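Local structure of iron-containing alcohol dehydrogenase (Ralstonia eutropha, 3JZD) at residues A[172-177]-A[259-264]; A[240-245]-A[266-271]. The protein probably catalyses the NAD(P)H-dependent reduction of maleylacetate to 3-oxoadipate in the breakdown of aromatic compounds, working as a homodimer. All blocks are in the same frame, centred on the assembly; numbering follows the deposited sequence.

How the interactions relate
Helix 257-272 is the shared element: its first half packs on helix 165-182 in interaction 1, and its second half meets the start of helix 241-253 in interaction 2. The two centres lie about 10 Å apart, and along the chain the segments alternate, 172-177, 240-245, 259-264, 266-271. They touch directly, with His261 ND1 of interaction 1 lying 2.8 Å from His242 NE2 of interaction 2. This histidine pair joins helices 257-272 and 241-253, and helix 165-182 packs against it through Ala177. All four segments belong to the helical C-terminal part of the chain, with interaction 1 the nearer to the bound NAD.

Interaction 1 (A[172-177]-A[259-264]); sequences ALNAIA and ETHTIV
His261 turns one face of its imidazole to Asn174, and this pair forms the heart of the contact between helices 165-182 and 257-272. The carboxamide oxygen Asn174 OD1 sits 3.3 Å above the His261 ring plane, over its centre, with amide and ring planes 28° apart. Although His261 ND1 is close to OD1, the angle is too poor for a hydrogen bond; ND1 is bonded instead to His242 NE2. With CG of Asn174 anti to its own backbone nitrogen (chi1 179°), the amide reaches over the face of the imidazole, and its ND2 makes a weak hydrogen bond to His257 NE2. At the ring's edge, near its plane, the methyl Ala177 CB lies 4.1 Å from His261 ND1.

Leu173, just before Asn174 and one turn before Ala177, crosses Thr262 at about a right angle. Leu173 CB comes within 3.5 Å of Thr262 OG1, and Leu173 CD1 packs on Thr262 CG2 at 3.9 Å. The threonine hydroxyl is satisfied inside its own helix by Ala258 O.

The local axes of 172-177 and 259-264 approach to 8.0 Å and cross at 61°. This buried crossing belongs to the all-helical C-terminal domain of the iron-containing alcohol dehydrogenase fold, and with the Asn174 side chain about 5 Å from the bound NAD it borders the cofactor cleft.

Interaction 2 (A[240-245]-A[266-271]); sequences ALHHKL and PHALAY
Leu241 and Tyr271 make the tightest approach here: the methyl Leu241 CD2 comes to 3.4 Å from Tyr271 CD1 and 3.6 Å from Tyr271 CG, meeting the ring obliquely. The two side chains cross at about a right angle, the leucine reaching the phenol near its root, where Tyr271 CB is also in touch. Tyr271 extends away from its backbone nitrogen (chi1 -174°), which carries the ring out from helix 257-272 and across the end of the leucine.

Beside this pair, the small methyl of Ala268 is pressed against helix 241-253. Ala268 CB lies 3.6 Å from His242 CB and 3.9 Å from His242 ND1, at the edge of the imidazole and near its plane. Leu241 CD2 is more loosely placed, 4.3 Å from Ala268 CB. The CA atoms of His242 and Ala268 are 5.2 Å apart, where only small groups intervene; the local axes of 241-245 and 266-271 approach to 9.4 Å at 136°.

Farther out, polar bonds fix both partners. Tyr271 OH is hydrogen-bonded to Pro338 O, which anchors the far end of the phenol, and His242 NE2 to His261 ND1. At the helix start, Glu181 receives Ala240 N and His242 N through its two carboxylate oxygens, while Asn335 OD1 receives Leu241 N. Ile344 of helix 341-353 adds another apolar neighbour to Leu241.

Between the two segments, then, the contact is made by methyls, the CB and imidazole edge of His242, and the tyrosine ring, with His242 NE2 and Tyr271 OH bonded to partners elsewhere. Close fit and apolar burial hold these helices side by side, while the hydrogen bonds at His242 NE2 and Tyr271 OH probably help fix how the two rings are turned.

Interaction 1 (A[172-177]-A[259-264])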
loop_
_atom_site.group_PDB
_atom_site.type_symbol
_atom_site.label_atom_id
_atom_site.label_comp_id
_atom_site.label_asym_id
_atom_site.label_seq_id
_atom_site.Cartn_x
_atom_site.Cartn_y
_atom_site.Cartn_z
ATOM N N ALA A 172 21.444 -2.417 1.344
ATOM C CA ALA A 172 20.444 -1.994 2.314
ATOM C C ALA A 172 20.351 -0.482 2.340
ATOM O O ALA A 172 19.261 0.063 2.484
ATOM C CB ALA A 172 20.761 -2.564 3.696
ATOM N N LEU A 173 21.498 0.202 2.198
ATOM C CA LEU A 173 21.519 1.678 2.151
ATOM C C LEU A 173 20.988 2.185 0.827
ATOM O O LEU A 173 20.332 3.219 0.787
ATOM C CB LEU A 173 22.915 2.225 2.515
ATOM C CG LEU A 173 23.035 2.170 4.051
ATOM C CD1 LEU A 173 24.386 1.980 4.551
ATOM C CD2 LEU A 173 22.389 3.458 4.612
ATOM N N ASN A 174 21.180 1.412 -0.245
ATOM C CA ASN A 174 20.589 1.743 -1.542
ATOM C C ASN A 174 19.048 1.802 -1.370
ATOM O O ASN A 174 18.389 2.748 -1.796
ATOM C CB ASN A 174 21.063 0.715 -2.559
ATOM C CG ASN A 174 20.505 0.908 -3.941
ATOM O OD1 ASN A 174 19.900 1.934 -4.281
ATOM N ND2 ASN A 174 20.706 -0.087 -4.753
ATOM N N ALA A 175 18.486 0.817 -0.692
ATOM C CA ALA A 175 17.041 0.781 -0.461
ATOM C C ALA A 175 16.613 1.975 0.422
ATOM O O ALA A 175 15.644 2.641 0.117
ATOM C CB ALA A 175 16.660 -0.532 0.191
ATOM N N ILE A 176 17.362 2.243 1.503
ATOM C CA ILE A 176 17.051 3.386 2.379
ATOM C C ILE A 176 17.048 4.683 1.572
ATOM O O ILE A 176 16.207 5.530 1.797
ATOM C CB ILE A 176 18.028 3.490 3.580
ATOM C CG1 ILE A 176 17.702 2.404 4.587
ATOM C CG2 ILE A 176 17.962 4.913 4.239
ATOM C CD1 ILE A 176 18.700 2.216 5.697
ATOM N N ALA A 177 17.972 4.810 0.615
ATOM C CA ALA A 177 18.023 6.005 -0.244
ATOM C C ALA A 177 16.718 6.231 -0.950
ATOM O O ALA A 177 16.295 7.379 -1.069
ATOM C CB ALA A 177 19.159 5.913 -1.344
ATOM N N GLU A 259 27.478 0.503 -3.444
ATOM C CA GLU A 259 28.484 1.247 -2.696
ATOM C C GLU A 259 28.421 2.747 -2.963
ATOM O O GLU A 259 28.624 3.538 -2.040
ATOM C CB GLU A 259 29.888 0.726 -2.978
ATOM C CG GLU A 259 30.209 -0.649 -2.425
ATOM C CD GLU A 259 29.540 -1.821 -3.133
ATOM O OE1 GLU A 259 29.060 -1.672 -4.297
ATOM O OE2 GLU A 259 29.469 -2.901 -2.477
ATOM N N THR A 260 28.151 3.141 -4.200
ATOM C CA THR A 260 27.987 4.552 -4.554
ATOM C C THR A 260 26.808 5.119 -3.769
ATOM O O THR A 260 26.924 6.159 -3.153
ATOM C CB THR A 260 27.796 4.748 -6.073
ATOM O OG1 THR A 260 28.955 4.295 -6.751
ATOM C CG2 THR A 260 27.552 6.205 -6.459
ATOM N N HIS A 261 25.694 4.387 -3.716
ATOM C CA HIS A 261 24.538 4.831 -2.950
ATOM C C HIS A 261 24.898 5.042 -1.502
ATOM O O HIS A 261 24.566 6.064 -0.883
ATOM C CB HIS A 261 23.360 3.809 -3.124
ATOM C CG HIS A 261 22.606 4.026 -4.395
ATOM N ND1 HIS A 261 21.518 4.861 -4.468
ATOM C CD2 HIS A 261 22.852 3.622 -5.668
ATOM C CE1 HIS A 261 21.105 4.934 -5.723
ATOM N NE2 HIS A 261 21.898 4.199 -6.470
ATOM N N THR A 262 25.613 4.073 -0.960
ATOM C CA THR A 262 25.971 4.078 0.434
ATOM C C THR A 262 26.828 5.314 0.798
ATOM O O THR A 262 26.581 5.968 1.772
ATOM C CB THR A 262 26.728 2.799 0.775
ATOM O OG1 THR A 262 25.849 1.684 0.695
ATOM C CG2 THR A 262 27.336 2.869 2.185
ATOM N N ILE A 263 27.790 5.642 -0.038
ATOM C CA ILE A 263 28.697 6.756 0.187
ATOM C C ILE A 263 28.060 8.099 -0.049
ATOM O O ILE A 263 28.252 8.998 0.732
ATOM C CB ILE A 263 29.956 6.606 -0.717
ATOM C CG1 ILE A 263 30.753 5.337 -0.262
ATOM C CG2 ILE A 263 30.800 7.905 -0.679
ATOM C CD1 ILE A 263 31.711 4.687 -1.350
ATOM N N VAL A 264 27.302 8.226 -1.135
ATOM C CA VAL A 264 26.670 9.489 -1.506
ATOM C C VAL A 264 25.473 9.894 -0.604
ATOM O O VAL A 264 25.300 11.073 -0.298
ATOM C CB VAL A 264 26.246 9.443 -3.005
ATOM C CG1 VAL A 264 25.357 10.700 -3.412
ATOM C CG2 VAL A 264 27.522 9.323 -3.870
#

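Interaction 2 (A[240-245]-A[266-271])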
loop_
_atom_site.group_PDB
_atom_site.type_symbol
_atom_site.label_atom_id
_atom_site.label_comp_id
_atom_site.label_asym_id
_atom_site.label_seq_id
_atom_site.Cartn_x
_atom_site.Cartn_y
_atom_site.Cartn_z
ATOM N N ALA A 240 15.332 12.360 -6.655
ATOM C CA ALA A 240 15.925 13.674 -6.933
ATOM C C ALA A 240 17.456 13.604 -6.878
ATOM O O ALA A 240 18.054 12.661 -7.407
ATOM C CB ALA A 240 15.320 14.784 -5.970
ATOM N N LEU A 241 18.095 14.558 -6.230
ATOM C CA LEU A 241 19.562 14.635 -6.227
ATOM C C LEU A 241 20.334 13.352 -5.972
ATOM O O LEU A 241 21.252 13.024 -6.735
ATOM C CB LEU A 241 20.057 15.715 -5.265
ATOM C CG LEU A 241 21.547 15.780 -4.905
ATOM C CD1 LEU A 241 22.390 16.148 -6.159
ATOM C CD2 LEU A 241 21.757 16.770 -3.757
ATOM N N HIS A 242 19.992 12.616 -4.920
ATOM C CA HIS A 242 20.786 11.457 -4.594
ATOM C C HIS A 242 20.823 10.455 -5.725
ATOM O O HIS A 242 21.895 10.009 -6.128
ATOM C CB HIS A 242 20.307 10.770 -3.324
ATOM C CG HIS A 242 20.940 9.446 -3.115
ATOM N ND1 HIS A 242 22.173 9.296 -2.508
ATOM C CD2 HIS A 242 20.528 8.204 -3.465
ATOM C CE1 HIS A 242 22.479 8.011 -2.474
ATOM N NE2 HIS A 242 21.501 7.321 -3.052
ATOM N N HIS A 243 19.649 10.065 -6.201
ATOM C CA HIS A 243 19.561 9.100 -7.300
ATOM C C HIS A 243 20.179 9.606 -8.597
ATOM O O HIS A 243 20.891 8.879 -9.273
ATOM C CB HIS A 243 18.127 8.626 -7.486
ATOM C CG HIS A 243 17.640 7.809 -6.329
ATOM N ND1 HIS A 243 17.316 8.371 -5.106
ATOM C CD2 HIS A 243 17.442 6.474 -6.201
ATOM C CE1 HIS A 243 16.938 7.413 -4.281
ATOM N NE2 HIS A 243 17.015 6.251 -4.912
ATOM N N LYS A 244 19.970 10.863 -8.923
ATOM C CA LYS A 244 20.587 11.390 -10.131
ATOM C C LYS A 244 22.117 11.348 -10.071
ATOM O O LYS A 244 22.789 10.953 -11.041
ATOM C CB LYS A 244 20.130 12.843 -10.350
ATOM C CG LYS A 244 18.667 12.950 -10.719
ATOM C CD LYS A 244 18.477 12.456 -12.161
ATOM C CE LYS A 244 17.021 12.465 -12.626
ATOM N NZ LYS A 244 16.994 12.476 -14.156
ATOM N N LEU A 245 22.667 11.777 -8.948
ATOM C CA LEU A 245 24.137 11.834 -8.791
ATOM C C LEU A 245 24.718 10.425 -8.813
ATOM O O LEU A 245 25.752 10.178 -9.416
ATOM C CB LEU A 245 24.515 12.578 -7.540
ATOM C CG LEU A 245 25.966 13.060 -7.314
ATOM C CD1 LEU A 245 26.437 13.987 -8.428
ATOM C CD2 LEU A 245 26.050 13.772 -5.982
ATOM N N PRO A 266 24.570 10.121 2.655
ATOM C CA PRO A 266 24.656 11.151 3.660
ATOM C C PRO A 266 24.918 12.597 3.128
ATOM O O PRO A 266 24.402 13.582 3.692
ATOM C CB PRO A 266 25.853 10.676 4.511
ATOM C CG PRO A 266 25.949 9.170 4.282
ATOM C CD PRO A 266 25.586 9.063 2.823
ATOM N N HIS A 267 25.733 12.717 2.071
ATOM C CA HIS A 267 26.103 14.028 1.509
ATOM C C HIS A 267 24.993 14.629 0.663
ATOM O O HIS A 267 24.830 15.862 0.607
ATOM C CB HIS A 267 27.418 13.899 0.732
ATOM C CG HIS A 267 28.529 13.363 1.576
ATOM N ND1 HIS A 267 28.889 12.027 1.584
ATOM C CD2 HIS A 267 29.255 13.954 2.545
ATOM C CE1 HIS A 267 29.838 11.844 2.481
ATOM N NE2 HIS A 267 30.083 13.000 3.068
ATOM N N ALA A 268 24.237 13.762 -0.005
ATOM C CA ALA A 268 23.083 14.211 -0.771
ATOM C C ALA A 268 22.034 14.685 0.254
ATOM O O ALA A 268 21.354 15.718 0.057
ATOM C CB ALA A 268 22.532 13.065 -1.696
ATOM N N LEU A 269 21.902 13.969 1.372
ATOM C CA LEU A 269 20.956 14.417 2.404
ATOM C C LEU A 269 21.462 15.725 3.027
ATOM O O LEU A 269 20.688 16.666 3.200
ATOM C CB LEU A 269 20.659 13.339 3.457
ATOM C CG LEU A 269 19.942 12.070 2.939
ATOM C CD1 LEU A 269 19.812 11.053 3.994
ATOM C CD2 LEU A 269 18.554 12.364 2.328
ATOM N N ALA A 270 22.753 15.823 3.339
ATOM C CA ALA A 270 23.258 17.080 3.907
ATOM C C ALA A 270 22.966 18.285 2.968
ATOM O O ALA A 270 22.619 19.393 3.434
ATOM C CB ALA A 270 24.766 16.999 4.224
ATOM N N TYR A 271 23.073 18.057 1.657
ATOM C CA TYR A 271 22.854 19.102 0.660
ATOM C C TYR A 271 21.392 19.582 0.697
ATOM O O TYR A 271 21.111 20.769 0.627
ATOM C CB TYR A 271 23.170 18.545 -0.725
ATOM C CG TYR A 271 23.128 19.547 -1.827
ATOM C CD1 TYR A 271 21.922 19.927 -2.406
ATOM C CD2 TYR A 271 24.309 20.092 -2.348
ATOM C CE1 TYR A 271 21.872 20.845 -3.454
ATOM C CE2 TYR A 271 24.264 21.028 -3.400
ATOM C CZ TYR A 271 23.052 21.384 -3.948
ATOM O OH TYR A 271 23.013 22.313 -4.951
#